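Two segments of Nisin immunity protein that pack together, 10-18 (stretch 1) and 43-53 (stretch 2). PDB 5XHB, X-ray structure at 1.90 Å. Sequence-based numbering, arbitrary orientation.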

# COMPACT_ATOMS: atom_id res chain seq x y z
N VAL A 10 6.09 17.23 -15.93
CA VAL A 10 5.60 16.47 -14.79
C VAL A 10 4.15 16.82 -14.45
O VAL A 10 3.86 17.94 -14.03
CB VAL A 10 6.47 16.69 -13.54
CG1 VAL A 10 5.92 15.90 -12.37
CG2 VAL A 10 7.90 16.28 -13.82
N ARG A 11 3.25 15.87 -14.65
CA ARG A 11 1.84 16.08 -14.38
C ARG A 11 1.27 15.02 -13.45
O ARG A 11 1.18 13.85 -13.83
CB ARG A 11 1.03 16.08 -15.68
CG ARG A 11 1.13 17.36 -16.49
CD ARG A 11 0.52 17.20 -17.88
NE ARG A 11 1.31 16.31 -18.73
CZ ARG A 11 1.01 15.04 -18.98
NH1 ARG A 11 -0.09 14.49 -18.46
NH2 ARG A 11 1.80 14.31 -19.76
N PHE A 12 0.85 15.42 -12.26
CA PHE A 12 0.21 14.48 -11.36
C PHE A 12 -1.21 14.19 -11.82
O PHE A 12 -1.89 15.08 -12.32
CB PHE A 12 0.23 14.99 -9.92
CG PHE A 12 1.48 14.62 -9.19
CD1 PHE A 12 2.66 15.29 -9.43
CD2 PHE A 12 1.47 13.55 -8.29
CE1 PHE A 12 3.83 14.93 -8.78
CE2 PHE A 12 2.63 13.19 -7.64
CZ PHE A 12 3.81 13.88 -7.88
N ASP A 13 -1.63 12.94 -11.66
CA ASP A 13 -3.02 12.54 -11.91
C ASP A 13 -3.96 13.35 -11.03
O ASP A 13 -3.63 13.67 -9.89
CB ASP A 13 -3.23 11.05 -11.65
CG ASP A 13 -2.51 10.17 -12.64
OD1 ASP A 13 -1.97 10.69 -13.64
OD2 ASP A 13 -2.51 8.93 -12.43
N GLU A 14 -5.15 13.66 -11.56
CA GLU A 14 -6.12 14.44 -10.79
C GLU A 14 -6.45 13.72 -9.49
O GLU A 14 -6.71 12.52 -9.49
CB GLU A 14 -7.39 14.67 -11.61
CG GLU A 14 -8.40 15.59 -10.92
CD GLU A 14 -9.68 15.78 -11.71
OE1 GLU A 14 -10.02 14.89 -12.53
OE2 GLU A 14 -10.36 16.81 -11.52
N GLY A 15 -6.42 14.45 -8.38
CA GLY A 15 -6.74 13.88 -7.09
C GLY A 15 -5.67 13.02 -6.44
O GLY A 15 -5.88 12.50 -5.35
N SER A 16 -4.51 12.87 -7.08
CA SER A 16 -3.44 12.03 -6.53
C SER A 16 -2.27 12.85 -5.99
O SER A 16 -1.92 13.88 -6.56
CB SER A 16 -2.91 11.06 -7.61
OG SER A 16 -1.93 10.17 -7.06
N TYR A 17 -1.66 12.39 -4.90
CA TYR A 17 -0.38 12.97 -4.51
C TYR A 17 0.79 12.01 -4.77
O TYR A 17 1.92 12.31 -4.40
CB TYR A 17 -0.39 13.40 -3.03
CG TYR A 17 -0.72 12.30 -2.06
CD1 TYR A 17 -2.04 12.02 -1.74
CD2 TYR A 17 0.28 11.54 -1.48
CE1 TYR A 17 -2.35 11.00 -0.85
CE2 TYR A 17 -0.02 10.51 -0.60
CZ TYR A 17 -1.34 10.25 -0.29
OH TYR A 17 -1.65 9.24 0.59
N THR A 18 0.55 10.88 -5.44
CA THR A 18 1.65 9.94 -5.71
C THR A 18 1.81 9.57 -7.19
O THR A 18 2.92 9.24 -7.63
CB THR A 18 1.51 8.63 -4.90
OG1 THR A 18 0.31 7.95 -5.27
CG2 THR A 18 1.50 8.90 -3.40
N LYS A 43 17.16 16.47 -12.75
CA LYS A 43 16.90 16.09 -14.13
C LYS A 43 15.73 16.89 -14.66
O LYS A 43 15.64 17.15 -15.86
CB LYS A 43 16.60 14.59 -14.24
CG LYS A 43 17.82 13.69 -14.12
CD LYS A 43 18.77 13.87 -15.29
CE LYS A 43 20.05 13.06 -15.10
NZ LYS A 43 21.05 13.26 -16.20
N VAL A 44 14.83 17.27 -13.76
CA VAL A 44 13.65 18.06 -14.10
C VAL A 44 13.35 19.05 -13.00
O VAL A 44 13.27 18.67 -11.84
CB VAL A 44 12.37 17.21 -14.27
CG1 VAL A 44 11.26 18.04 -14.88
CG2 VAL A 44 12.64 16.00 -15.12
N LYS A 45 13.16 20.31 -13.37
CA LYS A 45 12.73 21.31 -12.40
C LYS A 45 11.22 21.52 -12.47
O LYS A 45 10.66 21.73 -13.55
CB LYS A 45 13.48 22.62 -12.62
CG LYS A 45 14.98 22.52 -12.33
CD LYS A 45 15.65 23.88 -12.48
CE LYS A 45 17.16 23.80 -12.24
NZ LYS A 45 17.83 25.10 -12.58
N PHE A 46 10.56 21.43 -11.33
CA PHE A 46 9.14 21.74 -11.20
C PHE A 46 8.83 22.00 -9.74
O PHE A 46 9.60 21.61 -8.86
CB PHE A 46 8.26 20.60 -11.74
CG PHE A 46 8.09 19.46 -10.78
CD1 PHE A 46 9.08 18.50 -10.64
CD2 PHE A 46 6.95 19.35 -10.01
CE1 PHE A 46 8.93 17.45 -9.74
CE2 PHE A 46 6.79 18.30 -9.10
CZ PHE A 46 7.79 17.35 -8.97
N TYR A 47 7.69 22.63 -9.48
CA TYR A 47 7.26 22.94 -8.12
C TYR A 47 5.75 22.79 -8.05
O TYR A 47 5.02 23.44 -8.79
CB TYR A 47 7.68 24.37 -7.73
CG TYR A 47 7.36 24.76 -6.31
CD1 TYR A 47 6.10 25.21 -5.96
CD2 TYR A 47 8.33 24.69 -5.32
CE1 TYR A 47 5.81 25.57 -4.65
CE2 TYR A 47 8.05 25.05 -4.01
CZ TYR A 47 6.79 25.49 -3.69
OH TYR A 47 6.49 25.85 -2.40
N LYS A 48 5.28 21.93 -7.15
CA LYS A 48 3.85 21.71 -7.00
C LYS A 48 3.48 21.63 -5.53
O LYS A 48 4.11 20.91 -4.76
CB LYS A 48 3.43 20.44 -7.75
CG LYS A 48 1.96 20.05 -7.58
CD LYS A 48 1.03 21.06 -8.24
CE LYS A 48 -0.34 20.45 -8.51
NZ LYS A 48 -1.39 21.47 -8.81
N LEU A 49 2.46 22.38 -5.13
CA LEU A 49 2.00 22.30 -3.76
C LEU A 49 0.66 21.57 -3.71
O LEU A 49 -0.27 21.91 -4.44
CB LEU A 49 1.87 23.70 -3.13
CG LEU A 49 1.48 23.69 -1.66
CD1 LEU A 49 2.28 24.72 -0.87
CD2 LEU A 49 -0.00 23.97 -1.51
N LEU A 50 0.58 20.57 -2.85
CA LEU A 50 -0.66 19.84 -2.64
C LEU A 50 -1.05 19.91 -1.19
O LEU A 50 -0.19 19.88 -0.30
CB LEU A 50 -0.52 18.37 -3.08
CG LEU A 50 -0.22 18.11 -4.56
CD1 LEU A 50 -0.13 16.61 -4.82
CD2 LEU A 50 -1.28 18.73 -5.44
N ILE A 51 -2.35 19.99 -0.94
CA ILE A 51 -2.89 19.95 0.41
C ILE A 51 -3.74 18.70 0.57
O ILE A 51 -4.71 18.52 -0.17
CB ILE A 51 -3.73 21.20 0.72
CG1 ILE A 51 -2.89 22.47 0.53
CG2 ILE A 51 -4.29 21.12 2.13
CD1 ILE A 51 -3.67 23.77 0.77
N VAL A 52 -3.38 17.83 1.50
CA VAL A 52 -4.02 16.52 1.57
C VAL A 52 -4.66 16.24 2.93
O VAL A 52 -3.99 16.27 3.96
CB VAL A 52 -3.02 15.39 1.27
CG1 VAL A 52 -3.78 14.11 0.94
CG2 VAL A 52 -2.12 15.77 0.12
N ASP A 53 -5.95 15.93 2.90
CA ASP A 53 -6.66 15.53 4.10
C ASP A 53 -6.14 14.18 4.58
O ASP A 53 -6.29 13.19 3.90
CB ASP A 53 -8.16 15.45 3.83
CG ASP A 53 -8.95 15.05 5.06
OD1 ASP A 53 -9.08 13.83 5.31
OD2 ASP A 53 -9.43 15.95 5.78

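No hydrogen bond crosses between the two stretches; the contact rests on apolar side chains fitted against one another, and it buries 351 Å² summed over both sides. The backbones stay well apart: paired CA atoms lie 7.3 Å from each other at Val 10 and Phe 46, 9.2 Å at Phe 12 and Lys 48, and 7.1 Å at Tyr 17 and Leu 50. Side chains must therefore fill the gap, and the extended strand of stretch 2 supplies them in alternation. Val 44, Phe 46, Lys 48, Leu 50 and Val 52 direct their CA-to-CB bonds toward stretch 1, while the intervening residues bury nothing against it.

At one end, Val 10 is the bump. Its chi1 of 179° (t) sets the two methyls to different tasks, as the coordinates confirm. CG1 sits over one face of the Phe 46 ring, 4.1 Å from the ring centroid and only 8° off the normal, the geometry of a CH-pi contact. CG2 reaches into the corner between Phe 46 and its neighbour on the same side of the strand: it lies 3.9 Å from Val 44 CG1 and 4.1 Å from Phe 46 CD1. Val 10 is accordingly the residue with the largest covered area, 67 Å².

Phe 12 meets the same aromatic ring more loosely. Phe 12 CE1 approaches Phe 46 CE2 at 4.5 Å, and that Phe 46 atom lies at the edge of the Phe 12 ring, near its plane. From the Phe 46 side, Phe 12 CE1 stands oblique to the ring, so the two rings meet near one pair of atoms and do not stack. Between Val 10 and Phe 12, Arg 11 turns away and makes no contact.

The chain then leaves the strand through a type II turn from Asp 13 to Ser 16, closed by a hydrogen bond from Ser 16 N to Asp 13 O at 3.1 Å. Gly 15 takes a positive phi of 77°, a conformation that favours glycine. Asp 13, Glu 14 and Gly 15 leave stretch 2 untouched, so the contact has two patches.

In the second patch the bump comes from stretch 2. Leu 50 CD1 presses against the backbone as well as a side chain: it lies 3.7 Å from Ser 16 O and, to the same precision, 3.7 Å from both Tyr 17 CA and Tyr 17 CB. The methyl thus nestles against the chain where Ser 16 joins Tyr 17. Farther along, Val 52 CG1 packs 3.8 Å from Tyr 17 CD1, approaching the ring obliquely.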